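Local atomic coordinates of protein AggB (Escherichia coli, PDB entry 4PHX), a protein that forms the minor subunit of type I aggregative adherence fimbriae, an Ig-like adhesion protein related to AfaD that probably sits at the fimbrial tip. Residues V64-G69 against F93-D98; F35-N40 against R80-Q85. All blocks are in the same frame, centred on the assembly; numbering follows the deposited sequence.

How the contacts relate
Four strands of one Ig-like sandwich supply the two contacts. From the N terminus the chain first runs through 35-40, then 64-69, then 80-85 and finally 93-98. Contact 2 closes a loop when 80-85 returns beside 35-40, and contact 1 closes another when 93-98 returns beside 64-69; because the segments alternate, the two loops cross. Contact 1 joins neighbouring strands of one sheet, contact 2 neighbouring strands of the other. The sheets meet where Ile37 CD1 lies 3.4 Å from Phe93 CG and Ile39 CG1 lies 3.7 Å from Ile66 CD1, while a probable hydrogen bond from Arg84 NH1 to Gly69 O adds a polar tie.

Contact 1: V64-G69 against F93-D98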
ATOM      1  N   VAL B  64      -1.553  10.290  19.250  1.00 46.86           N
ATOM      2  CA  VAL B  64      -1.372   8.920  19.649  1.00 40.80           C
ATOM      3  C   VAL B  64      -2.726   8.259  19.787  1.00 45.44           C
ATOM      4  O   VAL B  64      -3.758   8.935  19.828  1.00 40.49           O
ATOM      5  CB  VAL B  64      -0.600   8.843  20.961  1.00 41.43           C
ATOM      6  CG1 VAL B  64       0.745   9.529  20.804  1.00 36.67           C
ATOM      7  CG2 VAL B  64      -1.425   9.463  22.112  1.00 36.58           C
ATOM      8  N   LYS B  65      -2.719   6.930  19.826  1.00 42.24           N
ATOM      9  CA  LYS B  65      -3.938   6.173  20.075  1.00 42.68           C
ATOM     10  C   LYS B  65      -3.640   5.033  21.040  1.00 39.00           C
ATOM     11  O   LYS B  65      -2.511   4.547  21.133  1.00 34.96           O
ATOM     12  CB  LYS B  65      -4.554   5.634  18.772  1.00 41.60           C
ATOM     13  CG  LYS B  65      -3.652   4.692  17.981  1.00 45.61           C
ATOM     14  CD  LYS B  65      -4.358   4.099  16.742  1.00 42.90           C
ATOM     15  CE  LYS B  65      -3.458   3.140  15.974  1.00 39.98           C
ATOM     16  NZ  LYS B  65      -4.117   2.643  14.716  1.00 45.45           N
ATOM     17  N   ILE B  66      -4.667   4.608  21.760  1.00 41.10           N
ATOM     18  CA  ILE B  66      -4.476   3.600  22.780  1.00 39.41           C
ATOM     19  C   ILE B  66      -5.379   2.390  22.580  1.00 33.90           C
ATOM     20  O   ILE B  66      -6.527   2.501  22.183  1.00 33.04           O
ATOM     21  CB  ILE B  66      -4.677   4.196  24.188  1.00 35.06           C
ATOM     22  CG1 ILE B  66      -4.164   3.229  25.256  1.00 34.68           C
ATOM     23  CG2 ILE B  66      -6.151   4.568  24.400  1.00 31.69           C
ATOM     24  CD1 ILE B  66      -4.159   3.802  26.683  1.00 36.14           C
ATOM     25  N   GLY B  67      -4.837   1.225  22.882  1.00 36.57           N
ATOM     26  CA  GLY B  67      -5.610  -0.001  22.849  1.00 39.77           C
ATOM     27  C   GLY B  67      -4.851  -1.067  22.093  1.00 38.68           C
ATOM     28  O   GLY B  67      -3.848  -1.572  22.579  1.00 36.82           O
ATOM     29  N   GLY B  68      -5.307  -1.370  20.881  1.00 42.25           N
ATOM     30  CA  GLY B  68      -4.675  -2.387  20.058  1.00 42.80           C
ATOM     31  C   GLY B  68      -5.532  -3.630  20.003  1.00 46.18           C
ATOM     32  O   GLY B  68      -6.682  -3.614  20.461  1.00 48.40           O
ATOM     33  N   GLY B  69      -4.963  -4.709  19.467  1.00 53.81           N
ATOM     34  CA  GLY B  69      -5.640  -5.994  19.348  1.00 48.88           C
ATOM     35  C   GLY B  69      -6.578  -6.394  20.479  1.00 48.63           C
ATOM     36  O   GLY B  69      -6.140  -6.721  21.578  1.00 54.21           O
ATOM     37  N   PHE B  93      -1.831  -3.702  26.541  1.00 33.76           N
ATOM     38  CA  PHE B  93      -2.236  -2.669  25.572  1.00 36.63           C
ATOM     39  C   PHE B  93      -1.044  -1.829  25.132  1.00 30.92           C
ATOM     40  O   PHE B  93       0.005  -1.828  25.770  1.00 36.15           O
ATOM     41  CB  PHE B  93      -3.290  -1.737  26.177  1.00 32.74           C
ATOM     42  CG  PHE B  93      -2.812  -1.002  27.398  1.00 34.33           C
ATOM     43  CD1 PHE B  93      -2.216   0.239  27.285  1.00 31.15           C
ATOM     44  CD2 PHE B  93      -2.958  -1.567  28.667  1.00 31.92           C
ATOM     45  CE1 PHE B  93      -1.761   0.921  28.398  1.00 35.18           C
ATOM     46  CE2 PHE B  93      -2.506  -0.899  29.786  1.00 33.52           C
ATOM     47  CZ  PHE B  93      -1.896   0.363  29.653  1.00 32.99           C
ATOM     48  N   ASP B  94      -1.199  -1.085  24.058  1.00 31.07           N
ATOM     49  CA  ASP B  94      -0.112  -0.211  23.644  1.00 38.83           C
ATOM     50  C   ASP B  94      -0.587   1.208  23.481  1.00 37.29           C
ATOM     51  O   ASP B  94      -1.785   1.459  23.303  1.00 38.62           O
ATOM     52  CB  ASP B  94       0.467  -0.662  22.313  1.00 37.96           C
ATOM     53  CG  ASP B  94       1.101  -2.032  22.389  1.00 38.43           C
ATOM     54  OD1 ASP B  94       2.260  -2.136  22.860  1.00 37.18           O
ATOM     55  OD2 ASP B  94       0.448  -2.992  21.934  1.00 36.14           O
ATOM     56  N   ILE B  95       0.365   2.125  23.534  1.00 36.88           N
ATOM     57  CA  ILE B  95       0.144   3.483  23.071  1.00 37.72           C
ATOM     58  C   ILE B  95       0.844   3.616  21.728  1.00 39.45           C
ATOM     59  O   ILE B  95       2.052   3.388  21.602  1.00 37.24           O
ATOM     60  CB  ILE B  95       0.636   4.526  24.081  1.00 36.59           C
ATOM     61  CG1 ILE B  95      -0.247   4.465  25.335  1.00 33.92           C
ATOM     62  CG2 ILE B  95       0.592   5.937  23.474  1.00 32.46           C
ATOM     63  CD1 ILE B  95       0.290   5.254  26.534  1.00 25.72           C
ATOM     64  N   MET B  96       0.066   3.959  20.713  1.00 41.61           N
ATOM     65  CA  MET B  96       0.570   3.901  19.353  1.00 45.28           C
ATOM     66  C   MET B  96       0.496   5.237  18.626  1.00 45.77           C
ATOM     67  O   MET B  96      -0.402   6.047  18.871  1.00 44.92           O
ATOM     68  CB  MET B  96      -0.170   2.826  18.545  1.00 43.37           C
ATOM     69  CG  MET B  96       0.053   1.409  19.018  1.00 38.93           C
ATOM     70  SD  MET B  96      -1.124   0.242  18.306  1.00 38.61           S
ATOM     71  CE  MET B  96      -2.683   0.899  18.814  1.00 33.28           C
ATOM     72  N   SER B  97       1.450   5.448  17.726  1.00 44.77           N
ATOM     73  CA  SER B  97       1.381   6.558  16.789  1.00 50.08           C
ATOM     74  C   SER B  97       0.070   6.539  16.007  1.00 47.69           C
ATOM     75  O   SER B  97      -0.296   5.525  15.411  1.00 43.02           O
ATOM     76  CB  SER B  97       2.539   6.506  15.804  1.00 40.68           C
ATOM     77  OG  SER B  97       2.431   7.583  14.920  1.00 47.53           O
ATOM     78  N   ASP B  98      -0.641   7.662  16.027  1.00 46.13           N
ATOM     79  CA  ASP B  98      -1.913   7.752  15.327  1.00 47.96           C
ATOM     80  C   ASP B  98      -1.693   8.321  13.931  1.00 46.83           C
ATOM     81  O   ASP B  98      -1.850   9.511  13.713  1.00 48.99           O
ATOM     82  CB  ASP B  98      -2.905   8.614  16.114  1.00 44.04           C
ATOM     83  CG  ASP B  98      -4.269   8.689  15.446  1.00 48.18           C
ATOM     84  OD1 ASP B  98      -4.507   7.945  14.465  1.00 51.59           O
ATOM     85  OD2 ASP B  98      -5.109   9.483  15.910  1.00 49.99           O
TER
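Val64 to Gly67 runs antiparallel to Phe93 to Ser97, at 157°, with two reciprocal backbone pairs, Lys65 with Met96 and Gly67 with Asp94. In the first, Lys65 N to Met96 O and Met96 N to Lys65 O are both 2.7 Å; in the second, Gly67 N to Asp94 O and Asp94 N to Gly67 O are both 3.1 Å. Branched and aromatic residues suit the face turned to the opposite sheet. Ile66, its CG1 anti to the backbone N (chi1 -167°), lays CG1 4.1 Å from Ile95 CG1, while its CD1 comes obliquely to Phe93 CD1 and CE1. Ile95 turns CG2 to Val64 CB, 4.0 Å away. On the other face long flexible chains pack by their carbon: Lys65 is extended beyond CG, and its CE meets CE of Met96, bent at chi3, at 3.7 Å. The backbone angles of Gly67 would press any side chain against the preceding carbonyl O. Asp94 OD1 is hydrogen-bonded to Thr23 OG1, and OD2 forms salt bridges with Lys20 and with Arg25 of a second subunit. Val64, Ile66, Phe93 and Ile95 form the sheet's inward apolar side, which meets Phe110 and Val112 of strand 107-117 across the Ig-like beta sandwich.

Contact 2: F35-N40 against R80-Q85; sequences FHIWIN and RGVYRQ
Ile37 and Val82 meet across two antiparallel strands, 35-39 and 82-85, whose directions differ by 165°, and their side chains cross at a slant. Reciprocal bonds join this pair, Ile37 N to Val82 O at 2.9 Å and Val82 N to Ile37 O at 2.8 Å, and a second set links Phe35 with Arg84. From CB of Ile37, CG1 lies between the backbone N and the carbonyl carbon (chi1 63°) and comes 3.5 Å from Val82 CG2. The same Ile37 CG1 is 3.9 Å from Val82 O. At the tip, Ile37 CD1 is 3.9 Å from the same Val82 CG2 and goes on toward the facing sheet. Ile37 and Val82 thus give this part of the face its branched apolar surface; Phe35 and Arg84 share the face, and Arg84 makes a cation-pi contact with Trp71. On the reverse face the His36 ring has Trp38 CZ3 over its centre, 3.3 Å above the plane. Trp38 CB rests 3.3 Å from Arg80 O, beside Gly81; a CB on Gly81 would clash with Ile37 O, which suits glycine to the corner. Tyr83 packs on Leu75 of a third subunit. Strands 34-39 and 82-85 are neighbours in the middle of one sheet of the Ig-like beta sandwich, with Ile37 and Val82 turned toward the other sheet.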
ATOM      1  N   PHE B  35     -11.989  -4.875  31.177  1.00 41.74           N
ATOM      2  CA  PHE B  35     -10.959  -3.851  31.358  1.00 40.28           C
ATOM      3  C   PHE B  35     -11.296  -2.620  30.517  1.00 42.12           C
ATOM      4  O   PHE B  35     -11.884  -2.717  29.445  1.00 40.44           O
ATOM      5  CB  PHE B  35      -9.572  -4.308  30.915  1.00 36.20           C
ATOM      6  CG  PHE B  35      -9.076  -5.579  31.547  1.00 40.37           C
ATOM      7  CD1 PHE B  35      -9.338  -6.810  30.962  1.00 46.83           C
ATOM      8  CD2 PHE B  35      -8.256  -5.542  32.662  1.00 41.44           C
ATOM      9  CE1 PHE B  35      -8.833  -7.988  31.525  1.00 47.54           C
ATOM     10  CE2 PHE B  35      -7.745  -6.708  33.216  1.00 37.10           C
ATOM     11  CZ  PHE B  35      -8.034  -7.922  32.652  1.00 43.56           C
ATOM     12  N   HIS B  36     -10.805  -1.481  30.971  1.00 43.96           N
ATOM     13  CA  HIS B  36     -11.307  -0.178  30.600  1.00 39.78           C
ATOM     14  C   HIS B  36     -10.118   0.728  30.815  1.00 35.99           C
ATOM     15  O   HIS B  36      -9.666   0.868  31.957  1.00 36.92           O
ATOM     16  CB  HIS B  36     -12.351   0.098  31.662  1.00 51.21           C
ATOM     17  CG  HIS B  36     -13.020   1.424  31.574  1.00 45.34           C
ATOM     18  ND1 HIS B  36     -13.546   2.043  32.684  1.00 42.89           N
ATOM     19  CD2 HIS B  36     -13.305   2.221  30.519  1.00 49.55           C
ATOM     20  CE1 HIS B  36     -14.118   3.176  32.320  1.00 44.94           C
ATOM     21  NE2 HIS B  36     -13.980   3.310  31.014  1.00 48.67           N
ATOM     22  N   ILE B  37      -9.575   1.307  29.752  1.00 34.69           N
ATOM     23  CA  ILE B  37      -8.447   2.237  29.890  1.00 35.99           C
ATOM     24  C   ILE B  37      -8.628   3.481  29.051  1.00 37.86           C
ATOM     25  O   ILE B  37      -9.381   3.467  28.088  1.00 42.12           O
ATOM     26  CB  ILE B  37      -7.088   1.608  29.465  1.00 32.17           C
ATOM     27  CG1 ILE B  37      -7.105   1.233  27.991  1.00 33.68           C
ATOM     28  CG2 ILE B  37      -6.753   0.409  30.301  1.00 32.75           C
ATOM     29  CD1 ILE B  37      -6.017   0.221  27.593  1.00 30.59           C
ATOM     30  N   TRP B  38      -7.911   4.549  29.395  1.00 32.27           N
ATOM     31  CA  TRP B  38      -7.879   5.733  28.554  1.00 32.67           C
ATOM     32  C   TRP B  38      -6.632   6.538  28.845  1.00 36.08           C
ATOM     33  O   TRP B  38      -5.924   6.255  29.819  1.00 36.05           O
ATOM     34  CB  TRP B  38      -9.135   6.593  28.739  1.00 30.70           C
ATOM     35  CG  TRP B  38      -9.369   7.056  30.135  1.00 37.22           C
ATOM     36  CD1 TRP B  38      -9.032   8.273  30.667  1.00 33.72           C
ATOM     37  CD2 TRP B  38     -10.000   6.319  31.197  1.00 34.58           C
ATOM     38  NE1 TRP B  38      -9.412   8.331  31.988  1.00 35.10           N
ATOM     39  CE2 TRP B  38     -10.006   7.146  32.336  1.00 34.81           C
ATOM     40  CE3 TRP B  38     -10.549   5.037  31.293  1.00 35.55           C
ATOM     41  CZ2 TRP B  38     -10.551   6.741  33.549  1.00 42.44           C
ATOM     42  CZ3 TRP B  38     -11.090   4.632  32.497  1.00 40.03           C
ATOM     43  CH2 TRP B  38     -11.087   5.478  33.614  1.00 44.06           C
ATOM     44  N   ILE B  39      -6.341   7.527  28.002  1.00 27.66           N
ATOM     45  CA  ILE B  39      -5.248   8.433  28.310  1.00 30.78           C
ATOM     46  C   ILE B  39      -5.823   9.739  28.818  1.00 35.69           C
ATOM     47  O   ILE B  39      -6.819  10.224  28.271  1.00 36.73           O
ATOM     48  CB  ILE B  39      -4.409   8.749  27.081  1.00 36.86           C
ATOM     49  CG1 ILE B  39      -3.776   7.466  26.521  1.00 34.16           C
ATOM     50  CG2 ILE B  39      -3.363   9.849  27.409  1.00 35.25           C
ATOM     51  CD1 ILE B  39      -2.845   7.716  25.369  1.00 35.35           C
ATOM     52  N   ASN B  40      -5.211  10.328  29.845  1.00 32.96           N
ATOM     53  CA  ASN B  40      -5.640  11.675  30.278  1.00 39.18           C
ATOM     54  C   ASN B  40      -4.966  12.790  29.493  1.00 37.34           C
ATOM     55  O   ASN B  40      -3.948  13.345  29.911  1.00 40.95           O
ATOM     56  CB  ASN B  40      -5.421  11.886  31.764  1.00 33.67           C
ATOM     57  CG  ASN B  40      -6.060  10.816  32.583  1.00 36.69           C
ATOM     58  OD1 ASN B  40      -7.280  10.685  32.606  1.00 38.02           O
ATOM     59  ND2 ASN B  40      -5.238  10.025  33.251  1.00 36.05           N
ATOM     60  N   ARG B  80     -15.011   7.918  28.443  1.00 44.51           N
ATOM     61  CA  ARG B  80     -14.516   7.511  27.132  1.00 47.36           C
ATOM     62  C   ARG B  80     -13.179   6.783  27.303  1.00 47.63           C
ATOM     63  O   ARG B  80     -12.371   7.157  28.153  1.00 45.15           O
ATOM     64  CB  ARG B  80     -14.339   8.729  26.212  1.00 49.99           C
ATOM     65  CG  ARG B  80     -15.621   9.535  25.916  1.00 57.89           C
ATOM     66  CD  ARG B  80     -15.316  10.853  25.160  1.00 64.36           C
ATOM     67  NE  ARG B  80     -14.729  11.867  26.039  1.00 66.70           N
ATOM     68  CZ  ARG B  80     -14.103  12.967  25.626  1.00 65.39           C
ATOM     69  NH1 ARG B  80     -13.959  13.222  24.333  1.00 63.09           N
ATOM     70  NH2 ARG B  80     -13.608  13.816  26.519  1.00 69.81           N
ATOM     71  N   GLY B  81     -12.960   5.736  26.510  1.00 47.25           N
ATOM     72  CA  GLY B  81     -11.725   4.973  26.555  1.00 41.07           C
ATOM     73  C   GLY B  81     -11.822   3.774  25.640  1.00 42.14           C
ATOM     74  O   GLY B  81     -12.697   3.717  24.791  1.00 46.54           O
ATOM     75  N   VAL B  82     -10.930   2.808  25.794  1.00 41.40           N
ATOM     76  CA  VAL B  82     -11.086   1.566  25.051  1.00 47.09           C
ATOM     77  C   VAL B  82     -11.267   0.434  26.054  1.00 47.14           C
ATOM     78  O   VAL B  82     -10.808   0.538  27.186  1.00 43.52           O
ATOM     79  CB  VAL B  82      -9.929   1.297  24.053  1.00 45.40           C
ATOM     80  CG1 VAL B  82      -9.811   2.445  23.045  1.00 39.86           C
ATOM     81  CG2 VAL B  82      -8.623   1.117  24.785  1.00 43.28           C
ATOM     82  N   TYR B  83     -11.959  -0.623  25.635  1.00 45.42           N
ATOM     83  CA  TYR B  83     -12.424  -1.668  26.539  1.00 43.56           C
ATOM     84  C   TYR B  83     -12.185  -3.062  25.953  1.00 47.17           C
ATOM     85  O   TYR B  83     -11.893  -3.210  24.763  1.00 46.39           O
ATOM     86  CB  TYR B  83     -13.921  -1.486  26.862  1.00 46.79           C
ATOM     87  CG  TYR B  83     -14.794  -2.670  26.465  1.00 48.22           C
ATOM     88  CD1 TYR B  83     -15.164  -3.634  27.397  1.00 44.54           C
ATOM     89  CD2 TYR B  83     -15.236  -2.829  25.157  1.00 53.74           C
ATOM     90  CE1 TYR B  83     -15.938  -4.724  27.039  1.00 50.72           C
ATOM     91  CE2 TYR B  83     -16.027  -3.920  24.794  1.00 50.92           C
ATOM     92  CZ  TYR B  83     -16.370  -4.862  25.740  1.00 53.67           C
ATOM     93  OH  TYR B  83     -17.146  -5.950  25.381  1.00 60.67           O
ATOM     94  N   ARG B  84     -12.330  -4.069  26.808  1.00 44.40           N
ATOM     95  CA  ARG B  84     -12.074  -5.459  26.481  1.00 45.06           C
ATOM     96  C   ARG B  84     -12.805  -6.322  27.521  1.00 50.18           C
ATOM     97  O   ARG B  84     -12.687  -6.076  28.727  1.00 45.08           O
ATOM     98  CB  ARG B  84     -10.583  -5.675  26.586  1.00 39.41           C
ATOM     99  CG  ARG B  84     -10.128  -7.032  26.304  1.00 47.00           C
ATOM    100  CD  ARG B  84      -8.653  -7.119  26.569  1.00 43.38           C
ATOM    101  NE  ARG B  84      -8.089  -8.211  25.791  1.00 50.04           N
ATOM    102  CZ  ARG B  84      -7.443  -8.043  24.642  1.00 53.80           C
ATOM    103  NH1 ARG B  84      -7.250  -6.817  24.156  1.00 46.59           N
ATOM    104  NH2 ARG B  84      -6.966  -9.100  23.994  1.00 55.66           N
ATOM    105  N   GLN B  85     -13.584  -7.304  27.064  1.00 50.11           N
ATOM    106  CA  GLN B  85     -14.277  -8.217  27.974  1.00 49.59           C
ATOM    107  C   GLN B  85     -13.270  -9.221  28.454  1.00 49.56           C
ATOM    108  O   GLN B  85     -12.246  -9.419  27.801  1.00 49.63           O
ATOM    109  CB  GLN B  85     -15.430  -8.946  27.273  1.00 53.52           C
ATOM    110  CG  GLN B  85     -16.254  -9.911  28.158  1.00 55.87           C
ATOM    111  CD  GLN B  85     -17.528  -9.282  28.717  1.00 65.08           C
ATOM    112  OE1 GLN B  85     -18.389  -8.811  27.965  1.00 67.38           O
ATOM    113  NE2 GLN B  85     -17.652  -9.270  30.045  1.00 69.62           N
TER